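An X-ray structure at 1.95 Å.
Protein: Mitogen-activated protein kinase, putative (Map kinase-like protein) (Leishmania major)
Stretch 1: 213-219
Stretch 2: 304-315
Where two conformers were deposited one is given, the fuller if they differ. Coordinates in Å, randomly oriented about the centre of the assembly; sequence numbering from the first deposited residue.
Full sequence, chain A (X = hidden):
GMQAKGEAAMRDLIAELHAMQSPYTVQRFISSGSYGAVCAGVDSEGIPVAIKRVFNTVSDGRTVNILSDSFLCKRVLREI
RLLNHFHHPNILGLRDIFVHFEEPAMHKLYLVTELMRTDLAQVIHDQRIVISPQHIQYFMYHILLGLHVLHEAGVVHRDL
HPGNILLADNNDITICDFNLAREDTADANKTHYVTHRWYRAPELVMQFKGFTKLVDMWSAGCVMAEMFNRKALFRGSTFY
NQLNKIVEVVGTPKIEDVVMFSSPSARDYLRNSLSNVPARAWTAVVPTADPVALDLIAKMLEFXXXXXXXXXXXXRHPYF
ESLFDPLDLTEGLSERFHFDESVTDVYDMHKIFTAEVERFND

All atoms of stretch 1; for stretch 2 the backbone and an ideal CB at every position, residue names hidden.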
ATOM      1  N   LYS A 213       5.253  -9.907  -7.219  1.00 23.69           N
ATOM      2  CA  LYS A 213       5.301  -9.468  -5.811  1.00 22.88           C
ATOM      3  C   LYS A 213       6.693  -8.926  -5.430  1.00 24.83           C
ATOM      4  O   LYS A 213       6.799  -8.131  -4.491  1.00 22.29           O
ATOM      5  CB  LYS A 213       4.899 -10.641  -4.881  1.00 23.21           C
ATOM      6  CG  LYS A 213       5.817 -11.844  -4.994  1.00 28.03           C
ATOM      7  CD  LYS A 213       5.165 -12.997  -4.188  1.00 33.97           C
ATOM      8  CE  LYS A 213       5.897 -14.298  -4.335  1.00 49.54           C
ATOM      9  NZ  LYS A 213       5.105 -15.409  -3.741  1.00 54.11           N
ATOM     10  N   LEU A 214       7.758  -9.314  -6.196  1.00 20.35           N
ATOM     11  CA  LEU A 214       9.091  -8.730  -5.936  1.00 20.56           C
ATOM     12  C   LEU A 214       9.218  -7.229  -6.087  1.00 22.39           C
ATOM     13  O   LEU A 214      10.106  -6.619  -5.466  1.00 20.38           O
ATOM     14  CB  LEU A 214      10.169  -9.447  -6.743  1.00 22.33           C
ATOM     15  CG  LEU A 214      10.388 -10.816  -6.071  1.00 29.17           C
ATOM     16  CD1 LEU A 214      10.823 -11.797  -7.026  1.00 30.85           C
ATOM     17  CD2 LEU A 214      11.248 -10.657  -4.794  1.00 31.30           C
ATOM     18  N   VAL A 215       8.268  -6.598  -6.796  1.00 20.69           N
ATOM     19  CA  VAL A 215       8.307  -5.116  -6.843  1.00 20.58           C
ATOM     20  C   VAL A 215       8.188  -4.522  -5.409  1.00 25.18           C
ATOM     21  O   VAL A 215       8.758  -3.459  -5.108  1.00 23.39           O
ATOM     22  CB  VAL A 215       7.272  -4.481  -7.812  1.00 23.16           C
ATOM     23  CG1 VAL A 215       7.469  -4.993  -9.244  1.00 20.49           C
ATOM     24  CG2 VAL A 215       5.828  -4.636  -7.316  1.00 23.82           C
ATOM     25  N   ASP A 216       7.406  -5.202  -4.539  1.00 21.45           N
ATOM     26  CA  ASP A 216       7.210  -4.721  -3.168  1.00 21.41           C
ATOM     27  C   ASP A 216       8.470  -4.794  -2.335  1.00 25.23           C
ATOM     28  O   ASP A 216       8.630  -3.970  -1.424  1.00 23.67           O
ATOM     29  CB  ASP A 216       6.060  -5.460  -2.441  1.00 23.46           C
ATOM     30  CG  ASP A 216       4.697  -5.193  -3.057  1.00 24.58           C
ATOM     31  OD1 ASP A 216       3.783  -6.018  -2.843  1.00 23.09           O
ATOM     32  OD2 ASP A 216       4.542  -4.143  -3.742  1.00 24.02           O
ATOM     33  N   MET A 217       9.336  -5.788  -2.619  0.50 22.94           N
ATOM     34  CA  MET A 217      10.603  -5.977  -1.911  0.50 21.52           C
ATOM     35  C   MET A 217      11.546  -4.810  -2.225  0.50 24.85           C
ATOM     36  O   MET A 217      12.284  -4.368  -1.346  0.50 24.12           O
ATOM     37  CB  MET A 217      11.231  -7.353  -2.245  0.50 22.56           C
ATOM     38  CG  MET A 217      10.559  -8.515  -1.518  0.50 24.98           C
ATOM     39  SD  MET A 217      10.339  -8.236   0.261  0.50 28.81           S
ATOM     40  CE  MET A 217      12.038  -8.293   0.805  0.50 25.44           C
ATOM     41  N   TRP A 218      11.492  -4.298  -3.469  1.00 21.14           N
ATOM     42  CA  TRP A 218      12.282  -3.134  -3.887  1.00 22.39           C
ATOM     43  C   TRP A 218      11.808  -1.910  -3.097  1.00 24.28           C
ATOM     44  O   TRP A 218      12.638  -1.185  -2.560  1.00 23.35           O
ATOM     45  CB  TRP A 218      12.131  -2.838  -5.399  1.00 21.34           C
ATOM     46  CG  TRP A 218      12.924  -1.601  -5.780  1.00 23.14           C
ATOM     47  CD1 TRP A 218      12.503  -0.301  -5.744  1.00 26.32           C
ATOM     48  CD2 TRP A 218      14.277  -1.572  -6.235  1.00 23.74           C
ATOM     49  NE1 TRP A 218      13.512   0.533  -6.169  1.00 26.22           N
ATOM     50  CE2 TRP A 218      14.607  -0.221  -6.494  1.00 27.54           C
ATOM     51  CE3 TRP A 218      15.242  -2.566  -6.482  1.00 24.22           C
ATOM     52  CZ2 TRP A 218      15.885   0.169  -6.918  1.00 27.07           C
ATOM     53  CZ3 TRP A 218      16.474  -2.191  -6.987  1.00 25.84           C
ATOM     54  CH2 TRP A 218      16.812  -0.829  -7.145  1.00 27.40           C
ATOM     55  N   SER A 219      10.481  -1.674  -3.042  1.00 23.30           N
ATOM     56  CA  SER A 219       9.931  -0.532  -2.294  1.00 24.85           C
ATOM     57  C   SER A 219      10.317  -0.576  -0.814  1.00 27.44           C
ATOM     58  O   SER A 219      10.672   0.452  -0.210  1.00 25.50           O
ATOM     59  CB  SER A 219       8.416  -0.445  -2.441  1.00 25.16           C
ATOM     60  OG  SER A 219       8.009  -0.516  -3.800  1.00 28.65           O
ATOM     61  N   UNK A 304      17.670  -6.719 -10.734  1.00 23.01           N
ATOM     62  CA  UNK A 304      16.910  -7.773 -11.398  1.00 23.70           C
ATOM     63  C   UNK A 304      16.041  -8.523 -10.364  1.00 25.74           C
ATOM     64  O   UNK A 304      16.608  -9.153  -9.466  1.00 25.59           O
ATOM     65  CB  UNK A 304      17.853  -8.740 -12.117  1.00 23.70           C
ATOM     66  N   UNK A 305      14.678  -8.537 -10.513  1.00 24.45           N
ATOM     67  CA  UNK A 305      13.820  -9.277  -9.551  1.00 23.19           C
ATOM     68  C   UNK A 305      14.110 -10.776  -9.441  1.00 22.96           C
ATOM     69  O   UNK A 305      13.878 -11.356  -8.376  1.00 22.52           O
ATOM     70  CB  UNK A 305      12.353  -9.101  -9.947  1.00 23.19           C
ATOM     71  N   UNK A 306      14.670 -11.398 -10.493  1.00 22.31           N
ATOM     72  CA  UNK A 306      15.009 -12.840 -10.428  1.00 24.06           C
ATOM     73  C   UNK A 306      16.048 -13.116  -9.312  1.00 29.35           C
ATOM     74  O   UNK A 306      16.100 -14.240  -8.864  1.00 29.86           O
ATOM     75  CB  UNK A 306      15.552 -13.316 -11.777  1.00 24.06           C
ATOM     76  N   UNK A 307      16.868 -12.110  -8.891  1.00 23.91           N
ATOM     77  CA  UNK A 307      17.914 -12.280  -7.847  1.00 23.96           C
ATOM     78  C   UNK A 307      17.536 -11.551  -6.566  1.00 25.70           C
ATOM     79  O   UNK A 307      18.360 -11.510  -5.643  1.00 26.29           O
ATOM     80  CB  UNK A 307      19.266 -11.766  -8.347  1.00 23.96           C
ATOM     81  N   UNK A 308      16.381 -10.890  -6.546  1.00 20.41           N
ATOM     82  CA  UNK A 308      15.895 -10.082  -5.410  1.00 20.24           C
ATOM     83  C   UNK A 308      15.364 -10.981  -4.276  1.00 22.95           C
ATOM     84  O   UNK A 308      14.632 -11.973  -4.504  1.00 20.28           O
ATOM     85  CB  UNK A 308      14.796  -9.124  -5.874  1.00 20.24           C
ATOM     86  N   UNK A 309      15.760 -10.650  -3.062  1.00 19.24           N
ATOM     87  CA  UNK A 309      15.435 -11.487  -1.894  1.00 19.31           C
ATOM     88  C   UNK A 309      13.902 -11.557  -1.688  1.00 24.59           C
ATOM     89  O   UNK A 309      13.231 -10.555  -1.837  1.00 24.29           O
ATOM     90  CB  UNK A 309      16.115 -10.934  -0.640  1.00 19.31           C
ATOM     91  N   UNK A 310      13.361 -12.750  -1.415  1.00 24.40           N
ATOM     92  CA  UNK A 310      11.931 -12.938  -1.195  1.00 23.70           C
ATOM     93  C   UNK A 310      11.541 -12.448   0.212  1.00 23.38           C
ATOM     94  O   UNK A 310      12.425 -12.246   1.049  1.00 20.30           O
ATOM     95  CB  UNK A 310      11.552 -14.409  -1.377  1.00 23.70           C
ATOM     96  N   UNK A 311      10.232 -12.233   0.486  1.00 21.51           N
ATOM     97  CA  UNK A 311       9.840 -11.801   1.857  1.00 22.64           C
ATOM     98  C   UNK A 311      10.246 -12.807   2.895  1.00 25.23           C
ATOM     99  O   UNK A 311      10.704 -12.413   3.978  1.00 24.54           O
ATOM    100  CB  UNK A 311       8.330 -11.573   1.947  1.00 22.64           C
ATOM    101  N   UNK A 312      10.058 -14.112   2.600  1.00 22.89           N
ATOM    102  CA  UNK A 312      10.430 -15.091   3.610  1.00 23.59           C
ATOM    103  C   UNK A 312      11.933 -15.063   3.896  1.00 25.60           C
ATOM    104  O   UNK A 312      12.327 -15.062   5.054  1.00 25.61           O
ATOM    105  CB  UNK A 312      10.006 -16.492   3.163  1.00 23.59           C
ATOM    106  N   UNK A 313      12.761 -15.028   2.864  1.00 23.87           N
ATOM    107  CA  UNK A 313      14.215 -15.011   3.096  1.00 23.99           C
ATOM    108  C   UNK A 313      14.688 -13.696   3.794  1.00 25.18           C
ATOM    109  O   UNK A 313      15.643 -13.726   4.579  1.00 24.71           O
ATOM    110  CB  UNK A 313      14.944 -15.182   1.762  1.00 23.99           C
ATOM    111  N   UNK A 314      14.002 -12.573   3.527  1.00 21.91           N
ATOM    112  CA  UNK A 314      14.336 -11.269   4.168  1.00 22.35           C
ATOM    113  C   UNK A 314      13.961 -11.402   5.652  1.00 24.99           C
ATOM    114  O   UNK A 314      14.741 -11.039   6.507  1.00 26.09           O
ATOM    115  CB  UNK A 314      13.597 -10.101   3.512  1.00 22.35           C
ATOM    116  N   UNK A 315      12.763 -11.926   5.947  1.00 25.28           N
ATOM    117  CA  UNK A 315      12.308 -12.162   7.342  1.00 24.84           C
ATOM    118  C   UNK A 315      13.250 -13.105   8.102  1.00 28.99           C
ATOM    119  O   UNK A 315      13.508 -12.872   9.289  1.00 27.07           O
ATOM    120  CB  UNK A 315      10.894 -12.747   7.344  1.00 24.84           C
TER

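Position 304 points its CA-to-CB bond away, with nothing of stretch 1 within 5.5 Å of the ideal CB, so many side chains would fit. It is Asn-304, whose OD1 accepts from the backbone N of 306 at 2.9 Å.

At 305 the ideal CB lies 3.9 Å from Leu-214 CB, and phi/psi of -59/-25 opens a 3-10 turn. A small or compact apolar residue would suit, and the phi admits proline. Pro-305 is deposited, its CB 4.1 Å from Leu-214 CB; its carbonyl O also lies 3.4 Å from Leu-214 CD1.

Positions 306 and 307 point away into space free of stretch 1, and polar chains would be natural there. Gln-306 OE1 accepts from Asn-304 ND2 at 3.0 Å, closing a second bond between these two residues; Arg-307 makes no contact across.

At 308 the bond points toward stretch 1, and the ideal CB is 4.0 Å from Leu-214 CD2 and 5.4 Å from Met-217 CB. Aliphatic chains could pack here, but the carbonyl of Leu-214, near the start of a helix and engaged within it only by weak bonds from Met-217 N and Trp-218 N, also offers an acceptor to a long donor. Arg-308 meets both conditions. Its CD lies 4.0 Å from Met-217 CB, and its NH1 donates to Leu-214 O at 2.9 Å with an N-H...O angle of 155°. Trp-218 CB lies over one guanidinium face, 3.9 Å from Arg-308 NH1, while NE lies at the edge of the indole, near its plane.

The bond at 309 points away, yet the ideal CB is 5.1 Å from Met-217 CE, so a branched or longer apolar chain could reach back. Ile-309 does so through CG2, 4.0 Å from Met-217 CE.

At 310 the bond again points away, and phi/psi of -77/164 precedes a helix; serine, threonine, aspartate or asparagine could cap it. Ser-310 OG accepts from the backbone N of 313 at 3.3 Å, an N-cap bond.

At 311 the bond runs sideways, with the ideal CB 4.2 Å from Met-217 SD. Small or beta-branched residues would fit beside the sulfur. Thr-311 places CG2 3.5 Å from Met-217 SD.

Positions 312 and 313 meet nothing of stretch 1 and tolerate much; they are Glu-312 and Gln-313.

At 314 the bond points toward stretch 1, and the ideal CB is already 3.6 Å from Met-217 CE, favouring a small residue. Ala-314 touches that methyl through CB at 3.6 Å.

Position 315 is out of reach, leaving stretch 1 no say in the choice; it is Leu-315.

Stretch 2 304-315: NPQRRISTEQAL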
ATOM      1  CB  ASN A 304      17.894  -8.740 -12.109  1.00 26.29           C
ATOM      2  CG  ASN A 304      17.240  -9.917 -12.795  1.00 38.24           C
ATOM      3  OD1 ASN A 304      16.034 -10.080 -12.724  1.00 24.89           O
ATOM      4  ND2 ASN A 304      18.010 -10.727 -13.552  1.00 30.71           N
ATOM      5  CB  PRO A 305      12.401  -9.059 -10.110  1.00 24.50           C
ATOM      6  CG  PRO A 305      12.610  -8.755 -11.511  1.00 27.78           C
ATOM      7  CD  PRO A 305      13.843  -7.905 -11.555  1.00 23.77           C
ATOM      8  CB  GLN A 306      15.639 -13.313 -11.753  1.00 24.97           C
ATOM      9  CG  GLN A 306      14.695 -13.059 -12.924  1.00 28.04           C
ATOM     10  CD  GLN A 306      15.279 -13.319 -14.263  1.00 30.70           C
ATOM     11  OE1 GLN A 306      16.456 -13.042 -14.544  1.00 31.27           O
ATOM     12  NE2 GLN A 306      14.436 -13.804 -15.156  1.00 27.57           N
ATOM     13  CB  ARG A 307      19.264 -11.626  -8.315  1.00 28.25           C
ATOM     14  CG  ARG A 307      19.952 -12.260  -9.473  1.00 37.23           C
ATOM     15  CD  ARG A 307      21.245 -11.539  -9.875  1.00 28.46           C
ATOM     16  NE  ARG A 307      21.206 -11.259 -11.323  1.00 48.93           N
ATOM     17  CZ  ARG A 307      21.615 -12.098 -12.269  1.00 60.75           C
ATOM     18  NH1 ARG A 307      22.202 -13.242 -11.947  1.00 64.83           N
ATOM     19  NH2 ARG A 307      21.480 -11.781 -13.544  1.00 49.63           N
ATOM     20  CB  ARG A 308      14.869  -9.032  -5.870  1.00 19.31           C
ATOM     21  CG  ARG A 308      14.653  -7.882  -4.830  1.00 19.38           C
ATOM     22  CD  ARG A 308      13.660  -6.830  -5.363  1.00 19.49           C
ATOM     23  NE  ARG A 308      14.134  -6.313  -6.671  1.00 22.65           N
ATOM     24  CZ  ARG A 308      13.353  -6.003  -7.711  1.00 23.64           C
ATOM     25  NH1 ARG A 308      12.031  -6.063  -7.596  1.00 18.46           N
ATOM     26  NH2 ARG A 308      13.888  -5.561  -8.845  1.00 20.82           N
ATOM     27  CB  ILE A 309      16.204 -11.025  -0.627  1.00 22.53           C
ATOM     28  CG1 ILE A 309      16.113 -12.073   0.536  1.00 21.36           C
ATOM     29  CG2 ILE A 309      15.694  -9.619  -0.137  1.00 22.73           C
ATOM     30  CD1 ILE A 309      17.072 -11.751   1.762  1.00 20.84           C
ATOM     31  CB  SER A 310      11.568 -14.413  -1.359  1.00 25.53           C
ATOM     32  OG  SER A 310      12.212 -15.168  -0.338  1.00 25.17           O
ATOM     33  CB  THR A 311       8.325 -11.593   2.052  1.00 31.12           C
ATOM     34  OG1 THR A 311       7.681 -12.797   1.671  1.00 34.41           O
ATOM     35  CG2 THR A 311       7.794 -10.453   1.302  1.00 30.94           C
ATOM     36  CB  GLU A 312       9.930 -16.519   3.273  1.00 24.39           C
ATOM     37  CG  GLU A 312      10.482 -17.534   4.254  1.00 30.68           C
ATOM     38  CD  GLU A 312      10.094 -18.999   4.132  1.00 31.27           C
ATOM     39  OE1 GLU A 312       9.687 -19.448   3.040  1.00 32.59           O
ATOM     40  OE2 GLU A 312      10.372 -19.728   5.107  1.00 28.10           O
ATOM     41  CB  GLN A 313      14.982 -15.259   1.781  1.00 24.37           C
ATOM     42  CG  GLN A 313      14.859 -16.713   1.239  1.00 35.40           C
ATOM     43  CD  GLN A 313      15.906 -17.618   1.874  1.00 62.73           C
ATOM     44  OE1 GLN A 313      16.970 -17.163   2.309  1.00 53.96           O
ATOM     45  NE2 GLN A 313      15.630 -18.922   1.996  1.00 60.20           N
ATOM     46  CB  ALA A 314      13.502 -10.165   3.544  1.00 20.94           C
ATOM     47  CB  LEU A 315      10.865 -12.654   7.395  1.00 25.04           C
ATOM     48  CG  LEU A 315       9.808 -11.521   7.074  1.00 28.42           C
ATOM     49  CD1 LEU A 315       8.480 -12.115   6.657  1.00 26.30           C
ATOM     50  CD2 LEU A 315       9.611 -10.574   8.283  1.00 27.88           C
TER
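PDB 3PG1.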